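Rho guanine nucleotide exchange factor 3 (PDB 2Z0Q) acts as a guanine nucleotide exchange factor for the GTPases RhoA and RhoB, its catalytic DH domain being followed by a PH domain. Local coordinates at residues D109-N114 with N151-P156; N114-K119 with R208-R213; E204-Y209 with C233-L238. One frame throughout, in Å; residues are numbered along the deposited sequence.

Overall arrangement
From the N terminus, helix 107-125 of the DH domain comes first and supplies one side of two contacts, 109-114 for interaction 1 and 114-119 for interaction 2, with Asn-114 common to both. Interaction 1 closes first, when the chain returns at 151-156 on the way into helix 155-172. The chain then runs up the long helix 180-213, where interaction 3 begins on the stretch that ends interaction 2, the two sharing Arg-208 and Tyr-209. Interactions 1 and 2 therefore cross, while 1 and 3 follow in series. Interaction 3 closes at 233-238 in strand 232-240. Together the contacts lead from the DH helical bundle to the PH sheet, with helix 180-213 running from one to the other.

Interaction 1: D109-N114 with N151-P156; sequences DSYCSN and NFLDIP
Tyr-111 carries nearly all of this contact, reaching from helix 107-125 to the turn that leads into helix 155-172 and meeting Leu-153 and Pro-156. With CG anti to the backbone N (chi1 -179°), the ring is carried off the helix toward the turn, and its hydroxyl arrives at the backbone of Leu-153. There Tyr-111 OH donates a hydrogen bond to Leu-153 O over 3.1 Å. The donor lies in the carbonyl plane on a lone pair, with a C=O...donor angle of 126°, so the bond fixes where the far end of the phenol sits. Gln-115 NE2 also approaches both oxygens through weak hydrogen bonds.

The tight part of the contact is between the ring and the proline. Pro-156 CB stands 3.7 Å from Tyr-111 CE2, and Pro-156 CG lies 3.8 Å from Tyr-111 OH; the two side chains cross at about a right angle, the pyrrolidine approaching the ring obliquely. The leucine side chain adds a lighter touch, with Leu-153 CD2 4.1 Å from Tyr-111 OH. A buried phenol is thus given polar mates for its oxygen and an apolar neighbour for its carbons.

The far side of helix 107-125 is quite different. Ser-110 and Ser-113 are exposed there and take no part, and Ser-113 OG turns back to its own helix, donating to Ser-110 O at 2.7 Å. On the turn, the CB of Asp-154 points away, yet its carboxylate forms a salt bridge to Lys-119 further along helix 107-125.

The whole lies inside the helical bundle of the DH domain. Leu-67 of helix 67-84 touches both Tyr-111 and Pro-156, Leu-153 rests on Ala-118 and Leu-122 of helix 107-125, and Ile-155 packs against Leu-34 and Leu-38 of the long helix 15-51.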
loop_
_atom_site.group_PDB
_atom_site.type_symbol
_atom_site.label_atom_id
_atom_site.label_comp_id
_atom_site.label_asym_id
_atom_site.label_seq_id
_atom_site.Cartn_x
_atom_site.Cartn_y
_atom_site.Cartn_z
ATOM N N ASP A 109 1.641 -13.695 -4.854
ATOM C CA ASP A 109 0.216 -13.795 -4.607
ATOM C C ASP A 109 -0.023 -13.925 -3.097
ATOM O O ASP A 109 -0.798 -13.166 -2.512
ATOM C CB ASP A 109 -0.356 -15.021 -5.321
ATOM C CG ASP A 109 -1.852 -15.095 -5.243
ATOM O OD1 ASP A 109 -2.496 -14.053 -5.414
ATOM O OD2 ASP A 109 -2.390 -16.208 -5.031
ATOM N N SER A 110 0.665 -14.888 -2.493
ATOM C CA SER A 110 0.572 -15.164 -1.065
ATOM C C SER A 110 0.954 -13.909 -0.284
ATOM O O SER A 110 0.239 -13.475 0.617
ATOM C CB SER A 110 1.519 -16.320 -0.732
ATOM O OG SER A 110 1.455 -16.695 0.633
ATOM N N TYR A 111 2.081 -13.312 -0.660
ATOM C CA TYR A 111 2.567 -12.110 -0.001
ATOM C C TYR A 111 1.604 -10.928 -0.068
ATOM O O TYR A 111 1.271 -10.315 0.953
ATOM C CB TYR A 111 3.894 -11.687 -0.614
ATOM C CG TYR A 111 4.450 -10.459 0.040
ATOM C CD1 TYR A 111 4.922 -10.504 1.349
ATOM C CD2 TYR A 111 4.476 -9.250 -0.629
ATOM C CE1 TYR A 111 5.409 -9.359 1.973
ATOM C CE2 TYR A 111 4.966 -8.092 -0.012
ATOM C CZ TYR A 111 5.427 -8.157 1.279
ATOM O OH TYR A 111 5.921 -7.018 1.893
ATOM N N CYS A 112 1.180 -10.558 -1.270
ATOM C CA CYS A 112 0.280 -9.420 -1.386
ATOM C C CYS A 112 -1.056 -9.617 -0.693
ATOM O O CYS A 112 -1.710 -8.638 -0.320
ATOM C CB CYS A 112 0.059 -9.066 -2.849
ATOM S SG CYS A 112 1.580 -8.507 -3.601
ATOM N N SER A 113 -1.455 -10.878 -0.511
ATOM C CA SER A 113 -2.733 -11.166 0.140
ATOM C C SER A 113 -2.679 -10.948 1.655
ATOM O O SER A 113 -3.698 -10.651 2.275
ATOM C CB SER A 113 -3.188 -12.612 -0.162
ATOM O OG SER A 113 -2.427 -13.580 0.553
ATOM N N ASN A 114 -1.501 -11.095 2.253
ATOM C CA ASN A 114 -1.382 -10.914 3.697
ATOM C C ASN A 114 -0.918 -9.512 4.065
ATOM O O ASN A 114 -0.769 -9.168 5.250
ATOM C CB ASN A 114 -0.421 -11.952 4.286
ATOM C CG ASN A 114 1.014 -11.759 3.822
ATOM O OD1 ASN A 114 1.505 -10.624 3.713
ATOM N ND2 ASN A 114 1.712 -12.878 3.576
ATOM N N ASN A 151 6.866 2.095 5.443
ATOM C CA ASN A 151 6.658 1.882 4.007
ATOM C C ASN A 151 7.521 0.844 3.301
ATOM O O ASN A 151 7.320 0.599 2.115
ATOM C CB ASN A 151 6.792 3.208 3.245
ATOM C CG ASN A 151 8.207 3.799 3.312
ATOM O OD1 ASN A 151 9.208 3.094 3.136
ATOM N ND2 ASN A 151 8.287 5.107 3.549
ATOM N N PHE A 152 8.477 0.241 4.005
ATOM C CA PHE A 152 9.355 -0.753 3.393
ATOM C C PHE A 152 8.532 -1.959 2.936
ATOM O O PHE A 152 8.960 -2.720 2.074
ATOM C CB PHE A 152 10.417 -1.203 4.393
ATOM C CG PHE A 152 9.895 -2.140 5.440
ATOM C CD1 PHE A 152 10.059 -3.523 5.302
ATOM C CD2 PHE A 152 9.207 -1.648 6.553
ATOM C CE1 PHE A 152 9.540 -4.409 6.262
ATOM C CE2 PHE A 152 8.683 -2.522 7.520
ATOM C CZ PHE A 152 8.852 -3.905 7.370
ATOM N N LEU A 153 7.353 -2.126 3.523
ATOM C CA LEU A 153 6.473 -3.232 3.154
ATOM C C LEU A 153 5.945 -3.075 1.731
ATOM O O LEU A 153 5.537 -4.052 1.105
ATOM C CB LEU A 153 5.286 -3.326 4.114
ATOM C CG LEU A 153 5.593 -3.800 5.537
ATOM C CD1 LEU A 153 4.288 -3.859 6.327
ATOM C CD2 LEU A 153 6.261 -5.162 5.500
ATOM N N ASP A 154 5.936 -1.843 1.236
ATOM C CA ASP A 154 5.467 -1.581 -0.111
ATOM C C ASP A 154 6.562 -1.879 -1.147
ATOM O O ASP A 154 6.252 -1.944 -2.322
ATOM C CB ASP A 154 5.033 -0.118 -0.304
ATOM C CG ASP A 154 3.848 0.303 0.579
ATOM O OD1 ASP A 154 2.910 -0.502 0.825
ATOM O OD2 ASP A 154 3.853 1.486 1.007
ATOM N N ILE A 155 7.824 -2.052 -0.732
ATOM C CA ILE A 155 8.916 -2.317 -1.693
ATOM C C ILE A 155 8.674 -3.475 -2.685
ATOM O O ILE A 155 8.817 -3.302 -3.908
ATOM C CB ILE A 155 10.312 -2.534 -0.959
ATOM C CG1 ILE A 155 11.051 -1.197 -0.866
ATOM C CG2 ILE A 155 11.201 -3.513 -1.721
ATOM C CD1 ILE A 155 12.494 -1.317 -0.343
ATOM N N PRO A 156 8.274 -4.657 -2.193
ATOM C CA PRO A 156 8.053 -5.755 -3.149
ATOM C C PRO A 156 6.933 -5.485 -4.158
ATOM O O PRO A 156 7.099 -5.715 -5.368
ATOM C CB PRO A 156 7.749 -6.960 -2.248
ATOM C CG PRO A 156 8.400 -6.561 -0.914
ATOM C CD PRO A 156 8.074 -5.112 -0.804
#

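Interaction 2: N114-K119 with R208-R213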
loop_
_atom_site.group_PDB
_atom_site.type_symbol
_atom_site.label_atom_id
_atom_site.label_comp_id
_atom_site.label_asym_id
_atom_site.label_seq_id
_atom_site.Cartn_x
_atom_site.Cartn_y
_atom_site.Cartn_z
ATOM N N ASN A 114 -1.501 -11.095 2.253
ATOM C CA ASN A 114 -1.382 -10.914 3.697
ATOM C C ASN A 114 -0.918 -9.512 4.065
ATOM O O ASN A 114 -0.769 -9.168 5.250
ATOM C CB ASN A 114 -0.421 -11.952 4.286
ATOM C CG ASN A 114 1.014 -11.759 3.822
ATOM O OD1 ASN A 114 1.505 -10.624 3.713
ATOM N ND2 ASN A 114 1.712 -12.878 3.576
ATOM N N GLN A 115 -0.703 -8.696 3.042
ATOM C CA GLN A 115 -0.243 -7.336 3.239
ATOM C C GLN A 115 -1.257 -6.497 4.051
ATOM O O GLN A 115 -0.851 -5.714 4.911
ATOM C CB GLN A 115 0.011 -6.688 1.870
ATOM C CG GLN A 115 0.905 -5.464 1.894
ATOM C CD GLN A 115 2.363 -5.806 2.116
ATOM O OE1 GLN A 115 2.697 -6.766 2.818
ATOM N NE2 GLN A 115 3.244 -5.003 1.539
ATOM N N VAL A 116 -2.561 -6.659 3.798
ATOM C CA VAL A 116 -3.548 -5.827 4.527
ATOM C C VAL A 116 -3.485 -6.029 6.033
ATOM O O VAL A 116 -3.533 -5.053 6.792
ATOM C CB VAL A 116 -5.024 -6.041 4.026
ATOM C CG1 VAL A 116 -5.509 -7.433 4.320
ATOM C CG2 VAL A 116 -5.948 -5.043 4.692
ATOM N N ALA A 117 -3.363 -7.277 6.485
ATOM C CA ALA A 117 -3.269 -7.520 7.924
ATOM C C ALA A 117 -2.017 -6.853 8.508
ATOM O O ALA A 117 -2.078 -6.257 9.575
ATOM C CB ALA A 117 -3.258 -9.019 8.207
ATOM N N ALA A 118 -0.885 -6.930 7.804
ATOM C CA ALA A 118 0.358 -6.320 8.289
ATOM C C ALA A 118 0.264 -4.799 8.341
ATOM O O ALA A 118 0.719 -4.156 9.298
ATOM C CB ALA A 118 1.553 -6.751 7.382
ATOM N N LYS A 119 -0.320 -4.211 7.302
ATOM C CA LYS A 119 -0.462 -2.766 7.254
ATOM C C LYS A 119 -1.430 -2.288 8.323
ATOM O O LYS A 119 -1.208 -1.243 8.929
ATOM C CB LYS A 119 -0.971 -2.302 5.888
ATOM C CG LYS A 119 0.061 -2.435 4.803
ATOM C CD LYS A 119 -0.452 -1.892 3.480
ATOM C CE LYS A 119 0.692 -1.278 2.691
ATOM N NZ LYS A 119 0.167 -0.672 1.450
ATOM N N ARG A 208 -12.751 -6.965 2.297
ATOM C CA ARG A 208 -13.245 -8.034 3.154
ATOM C C ARG A 208 -12.636 -7.952 4.571
ATOM O O ARG A 208 -13.341 -8.121 5.588
ATOM C CB ARG A 208 -12.905 -9.379 2.487
ATOM C CG ARG A 208 -13.554 -10.597 3.130
ATOM C CD ARG A 208 -13.213 -11.897 2.334
ATOM N NE ARG A 208 -11.768 -12.167 2.292
ATOM C CZ ARG A 208 -10.999 -12.078 1.203
ATOM N NH1 ARG A 208 -11.512 -11.726 0.021
ATOM N NH2 ARG A 208 -9.695 -12.328 1.299
ATOM N N TYR A 209 -11.334 -7.716 4.635
ATOM C CA TYR A 209 -10.606 -7.620 5.900
ATOM C C TYR A 209 -11.216 -6.551 6.811
ATOM O O TYR A 209 -11.478 -6.797 8.000
ATOM C CB TYR A 209 -9.138 -7.241 5.657
ATOM C CG TYR A 209 -8.341 -7.071 6.942
ATOM C CD1 TYR A 209 -7.776 -8.175 7.573
ATOM C CD2 TYR A 209 -8.200 -5.820 7.551
ATOM C CE1 TYR A 209 -7.099 -8.058 8.779
ATOM C CE2 TYR A 209 -7.514 -5.681 8.769
ATOM C CZ TYR A 209 -6.973 -6.820 9.379
ATOM O OH TYR A 209 -6.377 -6.734 10.603
ATOM N N TYR A 210 -11.427 -5.347 6.271
ATOM C CA TYR A 210 -11.981 -4.307 7.149
ATOM C C TYR A 210 -13.453 -4.523 7.464
ATOM O O TYR A 210 -13.870 -4.263 8.594
ATOM C CB TYR A 210 -11.697 -2.911 6.575
ATOM C CG TYR A 210 -10.242 -2.560 6.726
ATOM C CD1 TYR A 210 -9.689 -2.328 7.986
ATOM C CD2 TYR A 210 -9.398 -2.458 5.600
ATOM C CE1 TYR A 210 -8.361 -2.000 8.145
ATOM C CE2 TYR A 210 -8.059 -2.130 5.753
ATOM C CZ TYR A 210 -7.544 -1.896 7.032
ATOM O OH TYR A 210 -6.224 -1.575 7.202
ATOM N N LYS A 211 -14.244 -5.043 6.522
ATOM C CA LYS A 211 -15.651 -5.301 6.831
ATOM C C LYS A 211 -15.781 -6.306 7.985
ATOM O O LYS A 211 -16.673 -6.186 8.830
ATOM C CB LYS A 211 -16.395 -5.860 5.609
ATOM C CG LYS A 211 -16.895 -4.796 4.655
ATOM C CD LYS A 211 -17.273 -5.341 3.273
ATOM C CE LYS A 211 -18.429 -6.313 3.337
ATOM N NZ LYS A 211 -18.829 -6.637 1.919
ATOM N N GLU A 212 -14.898 -7.297 8.023
ATOM C CA GLU A 212 -14.987 -8.314 9.080
ATOM C C GLU A 212 -14.524 -7.780 10.426
ATOM O O GLU A 212 -14.815 -8.372 11.469
ATOM C CB GLU A 212 -14.160 -9.557 8.689
ATOM C CG GLU A 212 -14.524 -10.053 7.296
ATOM C CD GLU A 212 -13.903 -11.394 6.931
ATOM O OE1 GLU A 212 -12.723 -11.647 7.288
ATOM O OE2 GLU A 212 -14.608 -12.182 6.268
ATOM N N ARG A 213 -13.826 -6.647 10.403
ATOM C CA ARG A 213 -13.321 -6.050 11.622
ATOM C C ARG A 213 -14.176 -4.876 12.150
ATOM O O ARG A 213 -13.845 -4.297 13.194
ATOM C CB ARG A 213 -11.883 -5.594 11.429
ATOM C CG ARG A 213 -10.863 -6.694 11.055
ATOM C CD ARG A 213 -10.584 -7.636 12.181
ATOM N NE ARG A 213 -9.485 -8.568 11.862
ATOM C CZ ARG A 213 -8.395 -8.717 12.618
ATOM N NH1 ARG A 213 -8.240 -7.986 13.730
ATOM N NH2 ARG A 213 -7.473 -9.634 12.299
HETATM O O HOH W 1 -4.411 -2.269 5.709
HETATM O O HOH W 2 -3.655 -7.463 11.622
#
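Ala-117 O, on helix 107-125, is linked to Tyr-209 OH, on helix 180-213, through a water: the water donates to Ala-117 O over 2.9 Å and lies 3.0 Å from Tyr-209 OH. A second water donates to Val-116 O, but its link to Tyr-210 OH is doubtfully short.

Beside the water bridge the contact is apolar. Val-116 straddles the base of Tyr-209, with Val-116 CG1 at 3.9 Å from Tyr-209 CB. Its other methyl, Val-116 CG2, is 3.7 Å from Tyr-209 CD2. That methyl also touches Tyr-210 CE2 at 3.8 Å, so one methyl serves both tyrosines. Farther out, the Tyr-209 ring lies over Ala-117, whose backbone N sits above one face and whose CB touches Tyr-209 CE1 at 4.0 Å. Tyr-209 has CG anti to its backbone N (chi1 178°), which extends the ring toward helix 107-125, and its CD2 is poised 3.7 Å above the centre of the Tyr-210 ring. With an alanine in place of Tyr-209, Val-116 CG1 would probably lose its ring partner, CG2 would keep only Tyr-210 of the two rings, and the water on Ala-117 O would be left without its phenol partner.

The Tyr-210 ring packs against the PH domain, meeting the rings of His-235, Phe-249 and Tyr-269. Helix 107-125 of the DH domain thus packs on the C-terminal end of helix 180-213, where the chain passes to the PH domain. With no direct hydrogen bond between segments whose axes are 10.7 Å apart, this junction rests on methyl-to-ring packing, and its polar coupling passes through water.

Interaction 3: E204-Y209 with C233-L238; sequences ESECRY and CCHGEL
A histidine–carboxylate hydrogen bond ties the helix that leads out of the DH domain to the first long strand of the PH sheet: Glu-206 of helix 180-213 meets His-235 of strand 232-240. His-235 NE2 donates to Glu-206 OE2 over 3.1 Å, and at the hydrogen the angle is 140°, so the bond is noticeably bent. The oxygen lies near the plane of the imidazole, at its edge, yet the N-H comes down on the carboxylate from well above the carboxylate plane, the two flat groups being turned 89° against each other. Beside the bond, Glu-206 OE2 is 3.6 Å from His-235 CD2.

Both side chains reach out and meet from opposite directions. Glu-206 sets CG anti to its backbone N (chi1 -170°) and runs extended beyond it, which spans the distance from helix to strand. The imidazole is held at both nitrogens, since His-235 ND1 is hydrogen-bonded to His-247 NE2 on the adjacent strand. The bond to His-247 is the stronger of the two, and the pair, with the two histidine rings in contact, should limit turning of the His-235 ring; the nearby carboxylate would be expected to stabilise any positive charge on it. Glu-206 and His-235 are only partly buried, making this a small polar tether rather than a core.

Strand 232-240 carries a classic beta bulge just before the histidine, where Cys-233 and Cys-234 both face Leu-250. Around the tether, Glu-206 touches Val-116 of helix 107-125, the His-235 ring meets Tyr-210, and Cys-234, pointing away from Glu-206, packs on Trp-337 and Cys-340 of the C-terminal helix 331-345.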
loop_
_atom_site.group_PDB
_atom_site.type_symbol
_atom_site.label_atom_id
_atom_site.label_comp_id
_atom_site.label_asym_id
_atom_site.label_seq_id
_atom_site.Cartn_x
_atom_site.Cartn_y
_atom_site.Cartn_z
ATOM N N GLU A 204 -10.009 -6.816 -3.247
ATOM C CA GLU A 204 -11.061 -7.597 -2.617
ATOM C C GLU A 204 -10.689 -7.989 -1.180
ATOM O O GLU A 204 -11.540 -7.953 -0.296
ATOM C CB GLU A 204 -11.350 -8.865 -3.430
ATOM C CG GLU A 204 -11.666 -8.579 -4.897
ATOM C CD GLU A 204 -11.769 -9.852 -5.741
ATOM O OE1 GLU A 204 -10.871 -10.728 -5.626
ATOM O OE2 GLU A 204 -12.741 -9.965 -6.524
ATOM N N SER A 205 -9.433 -8.371 -0.967
ATOM C CA SER A 205 -8.986 -8.790 0.347
ATOM C C SER A 205 -9.052 -7.618 1.328
ATOM O O SER A 205 -9.479 -7.791 2.472
ATOM C CB SER A 205 -7.558 -9.356 0.290
ATOM O OG SER A 205 -6.604 -8.347 0.002
ATOM N N GLU A 206 -8.669 -6.428 0.869
ATOM C CA GLU A 206 -8.704 -5.260 1.742
ATOM C C GLU A 206 -10.119 -4.944 2.216
ATOM O O GLU A 206 -10.352 -4.737 3.424
ATOM C CB GLU A 206 -8.113 -4.044 1.035
ATOM C CG GLU A 206 -7.922 -2.887 1.981
ATOM C CD GLU A 206 -7.229 -1.685 1.345
ATOM O OE1 GLU A 206 -7.693 -1.253 0.265
ATOM O OE2 GLU A 206 -6.243 -1.170 1.947
ATOM N N CYS A 207 -11.060 -4.910 1.279
ATOM C CA CYS A 207 -12.462 -4.638 1.568
ATOM C C CYS A 207 -13.039 -5.693 2.541
ATOM O O CYS A 207 -13.725 -5.356 3.501
ATOM C CB CYS A 207 -13.256 -4.623 0.251
ATOM S SG CYS A 207 -14.982 -4.263 0.398
ATOM N N ARG A 208 -12.751 -6.965 2.297
ATOM C CA ARG A 208 -13.245 -8.034 3.154
ATOM C C ARG A 208 -12.636 -7.952 4.571
ATOM O O ARG A 208 -13.341 -8.121 5.588
ATOM C CB ARG A 208 -12.905 -9.379 2.487
ATOM C CG ARG A 208 -13.554 -10.597 3.130
ATOM C CD ARG A 208 -13.213 -11.897 2.334
ATOM N NE ARG A 208 -11.768 -12.167 2.292
ATOM C CZ ARG A 208 -10.999 -12.078 1.203
ATOM N NH1 ARG A 208 -11.512 -11.726 0.021
ATOM N NH2 ARG A 208 -9.695 -12.328 1.299
ATOM N N TYR A 209 -11.334 -7.716 4.635
ATOM C CA TYR A 209 -10.606 -7.620 5.900
ATOM C C TYR A 209 -11.216 -6.551 6.811
ATOM O O TYR A 209 -11.478 -6.797 8.000
ATOM C CB TYR A 209 -9.138 -7.241 5.657
ATOM C CG TYR A 209 -8.341 -7.071 6.942
ATOM C CD1 TYR A 209 -7.776 -8.175 7.573
ATOM C CD2 TYR A 209 -8.200 -5.820 7.551
ATOM C CE1 TYR A 209 -7.099 -8.058 8.779
ATOM C CE2 TYR A 209 -7.514 -5.681 8.769
ATOM C CZ TYR A 209 -6.973 -6.820 9.379
ATOM O OH TYR A 209 -6.377 -6.734 10.603
ATOM N N CYS A 233 -12.842 2.284 -1.666
ATOM C CA CYS A 233 -12.239 3.369 -2.440
ATOM C C CYS A 233 -10.988 3.900 -1.766
ATOM O O CYS A 233 -9.946 4.083 -2.407
ATOM C CB CYS A 233 -13.252 4.489 -2.664
ATOM S SG CYS A 233 -14.834 3.997 -3.386
ATOM N N CYS A 234 -11.072 4.182 -0.467
ATOM C CA CYS A 234 -9.912 4.624 0.284
ATOM C C CYS A 234 -10.258 4.556 1.771
ATOM O O CYS A 234 -11.437 4.418 2.126
ATOM C CB CYS A 234 -9.498 6.060 -0.082
ATOM S SG CYS A 234 -10.657 7.323 0.501
ATOM N N HIS A 235 -9.233 4.608 2.621
ATOM C CA HIS A 235 -9.458 4.588 4.068
ATOM C C HIS A 235 -8.221 5.158 4.752
ATOM O O HIS A 235 -7.123 5.228 4.159
ATOM C CB HIS A 235 -9.773 3.132 4.555
ATOM C CG HIS A 235 -8.581 2.219 4.567
ATOM N ND1 HIS A 235 -7.759 2.080 5.664
ATOM C CD2 HIS A 235 -8.019 1.479 3.577
ATOM C CE1 HIS A 235 -6.734 1.302 5.350
ATOM N NE2 HIS A 235 -6.868 0.927 4.086
ATOM N N GLY A 236 -8.365 5.592 5.999
ATOM C CA GLY A 236 -7.218 6.149 6.658
ATOM C C GLY A 236 -7.598 6.848 7.951
ATOM O O GLY A 236 -8.780 7.013 8.247
ATOM N N GLU A 237 -6.575 7.221 8.714
ATOM C CA GLU A 237 -6.781 7.909 9.986
ATOM C C GLU A 237 -7.092 9.383 9.731
ATOM O O GLU A 237 -6.439 10.019 8.902
ATOM C CB GLU A 237 -5.527 7.805 10.839
ATOM C CG GLU A 237 -5.198 6.354 11.220
ATOM C CD GLU A 237 -3.757 6.181 11.672
ATOM O OE1 GLU A 237 -2.840 6.583 10.902
ATOM O OE2 GLU A 237 -3.543 5.636 12.789
ATOM N N LEU A 238 -8.097 9.910 10.433
ATOM C CA LEU A 238 -8.444 11.307 10.336
ATOM C C LEU A 238 -8.721 11.713 11.771
ATOM O O LEU A 238 -9.235 10.895 12.547
ATOM C CB LEU A 238 -9.705 11.521 9.473
ATOM C CG LEU A 238 -9.517 11.196 7.987
ATOM C CD1 LEU A 238 -10.861 11.234 7.251
ATOM C CD2 LEU A 238 -8.535 12.220 7.381
#